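Local coordinates for protein glycine betaine/carnitine/choline ABC transporter (Staphylococcus aureus subsp. aureus Mu50, PDB 3O66) that probably binds glycine betaine, carnitine or choline as the substrate-binding component of an ABC-type importer for these compounds, at residues D142-M147 with F170-P175. Residues are numbered along the deposited sequence; the frame is centred on the assembly and turned at random.
Sequences DLRLGM and FGTVRP
Strands 144-147 and 172-175 run parallel with their axes 4.7 Å apart, and Arg144, Leu145, Gly146 and Met147 stand opposite Thr172, Val173, Arg174 and Pro175. The backbone ladder alternates between the two strands: Leu145 N gives an almost straight bond to Thr172 O (2.9 Å), meeting it from above the carbonyl plane, and Leu145 O then receives Arg174 N (2.8 Å) nearly along its C=O axis. One step further, Met147 N donates a hydrogen bond to Arg174 O, from above the carbonyl plane. At the start of the pair Leu143 O is gripped three times: by Thr172 N in the carbonyl plane (3.3 Å), weakly by Gly171 N, and weakly by a water that also bonds Thr172 OG1.

Leu145 and Phe170 carry the apolar side. Leu145, with CG anti to the backbone N (chi1 179°), crosses Phe170 obliquely; its CB sits over one ring face, 3.9 Å from the centroid, in a CH-pi contact, while CD2 reaches CD2 of Phe170 (3.5 Å). Phe162 of helix 159-166 and Val192 of strand 192-196 also touch the Phe170 side chain. In this mixed five-stranded sheet of one lobe of the periplasmic-binding-protein-like fold, strand 172-176 is an edge strand within this chain and strand 192-196 flanks 144-148 on its other side; strands 144-148 and 172-176 are joined through helix 159-166 as a beta-alpha-beta crossover.

Selenomethionine Met147 projects to the same face as Leu145. Its CG takes the crowded position between N and the carbonyl carbon (chi1 70°), and bends at chi2 and chi3 bring CE against Val173 CB (3.8 Å), with Tyr159 touching both residues. On the reverse face Arg144 and Thr172 lie side by side, Arg144 CG 4.0 Å from Thr172 CB, before the guanidinium turns away to a salt bridge with Asp191.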
loop_
_atom_site.group_PDB
_atom_site.type_symbol
_atom_site.label_atom_id
_atom_site.label_comp_id
_atom_site.label_asym_id
_atom_site.label_seq_id
_atom_site.Cartn_x
_atom_site.Cartn_y
_atom_site.Cartn_z
ATOM N N ASP A 142 11.917 4.719 27.801
ATOM C CA ASP A 142 10.803 5.188 28.613
ATOM C C ASP A 142 9.470 5.105 27.861
ATOM O O ASP A 142 8.445 5.585 28.352
ATOM C CB ASP A 142 11.081 6.633 29.076
ATOM C CG ASP A 142 12.352 6.745 29.910
ATOM O OD1 ASP A 142 12.585 5.871 30.785
ATOM O OD2 ASP A 142 13.123 7.712 29.692
ATOM N N LEU A 143 9.473 4.486 26.685
ATOM C CA LEU A 143 8.271 4.480 25.822
ATOM C C LEU A 143 7.611 3.090 25.710
ATOM O O LEU A 143 8.281 2.080 25.852
ATOM C CB LEU A 143 8.614 5.014 24.425
ATOM C CG LEU A 143 9.054 6.493 24.358
ATOM C CD1 LEU A 143 9.434 6.930 22.930
ATOM C CD2 LEU A 143 7.988 7.429 24.936
ATOM N N ARG A 144 6.303 3.070 25.450
ATOM C CA ARG A 144 5.532 1.849 25.216
ATOM C C ARG A 144 5.323 1.666 23.695
ATOM O O ARG A 144 4.735 2.548 23.036
ATOM C CB ARG A 144 4.158 1.944 25.927
ATOM C CG ARG A 144 4.244 2.143 27.452
ATOM C CD ARG A 144 2.922 2.688 28.027
ATOM N NE ARG A 144 2.656 4.025 27.498
ATOM C CZ ARG A 144 1.497 4.673 27.633
ATOM N NH1 ARG A 144 0.492 4.121 28.296
ATOM N NH2 ARG A 144 1.344 5.883 27.102
ATOM N N LEU A 145 5.846 0.557 23.155
ATOM C CA LEU A 145 5.622 0.130 21.755
ATOM C C LEU A 145 4.513 -0.940 21.608
ATOM O O LEU A 145 4.516 -1.934 22.329
ATOM C CB LEU A 145 6.909 -0.427 21.133
ATOM C CG LEU A 145 6.867 -0.942 19.682
ATOM C CD1 LEU A 145 6.520 0.176 18.673
ATOM C CD2 LEU A 145 8.212 -1.587 19.317
ATOM N N GLY A 146 3.594 -0.723 20.671
ATOM C CA GLY A 146 2.613 -1.752 20.245
ATOM C C GLY A 146 2.967 -2.191 18.831
ATOM O O GLY A 146 3.268 -1.340 17.981
HETATM N N MSE A 147 2.953 -3.503 18.578
HETATM C CA MSE A 147 3.198 -4.033 17.225
HETATM C C MSE A 147 2.305 -5.247 16.970
HETATM O O MSE A 147 1.806 -5.846 17.923
HETATM C CB MSE A 147 4.682 -4.438 17.070
HETATM C CG MSE A 147 5.054 -5.651 17.867
HETATM SE SE MSE A 147 5.378 -5.143 19.710
HETATM C CE MSE A 147 7.343 -5.254 19.586
ATOM N N PHE A 170 12.676 -0.757 23.516
ATOM C CA PHE A 170 11.601 -0.054 24.155
ATOM C C PHE A 170 11.422 -0.462 25.596
ATOM O O PHE A 170 11.728 -1.593 25.978
ATOM C CB PHE A 170 10.327 -0.230 23.341
ATOM C CG PHE A 170 10.314 0.593 22.090
ATOM C CD1 PHE A 170 9.803 1.896 22.107
ATOM C CD2 PHE A 170 10.851 0.095 20.910
ATOM C CE1 PHE A 170 9.804 2.666 20.960
ATOM C CE2 PHE A 170 10.859 0.862 19.762
ATOM C CZ PHE A 170 10.336 2.138 19.782
ATOM N N GLY A 171 10.917 0.469 26.405
ATOM C CA GLY A 171 10.712 0.216 27.835
ATOM C C GLY A 171 9.692 -0.879 28.055
ATOM O O GLY A 171 9.867 -1.724 28.931
ATOM N N THR A 172 8.630 -0.835 27.253
ATOM C CA THR A 172 7.564 -1.833 27.240
ATOM C C THR A 172 7.259 -2.184 25.785
ATOM O O THR A 172 7.242 -1.303 24.927
ATOM C CB THR A 172 6.277 -1.266 27.891
ATOM O OG1 THR A 172 6.603 -0.784 29.204
ATOM C CG2 THR A 172 5.145 -2.351 27.987
ATOM N N VAL A 173 7.036 -3.472 25.508
ATOM C CA VAL A 173 6.493 -3.903 24.204
ATOM C C VAL A 173 5.166 -4.645 24.396
ATOM O O VAL A 173 4.988 -5.389 25.350
ATOM C CB VAL A 173 7.488 -4.766 23.337
ATOM C CG1 VAL A 173 8.714 -3.961 22.945
ATOM C CG2 VAL A 173 7.875 -6.001 24.044
ATOM N N ARG A 174 4.244 -4.427 23.473
ATOM C CA ARG A 174 2.925 -5.016 23.554
ATOM C C ARG A 174 2.574 -5.630 22.182
ATOM O O ARG A 174 2.106 -4.925 21.286
ATOM C CB ARG A 174 1.904 -3.939 23.968
ATOM C CG ARG A 174 0.512 -4.488 24.109
ATOM C CD ARG A 174 -0.481 -3.423 24.580
ATOM N NE ARG A 174 -1.840 -3.901 24.346
ATOM C CZ ARG A 174 -2.903 -3.110 24.254
ATOM N NH1 ARG A 174 -2.778 -1.784 24.409
ATOM N NH2 ARG A 174 -4.091 -3.642 24.009
ATOM N N PRO A 175 2.805 -6.942 22.007
ATOM C CA PRO A 175 2.380 -7.586 20.731
ATOM C C PRO A 175 0.869 -7.777 20.719
ATOM O O PRO A 175 0.322 -8.285 21.690
ATOM C CB PRO A 175 3.111 -8.940 20.736
ATOM C CG PRO A 175 4.141 -8.846 21.872
ATOM C CD PRO A 175 3.568 -7.856 22.870
HETATM O O HOH W 1 7.839 1.910 29.014
#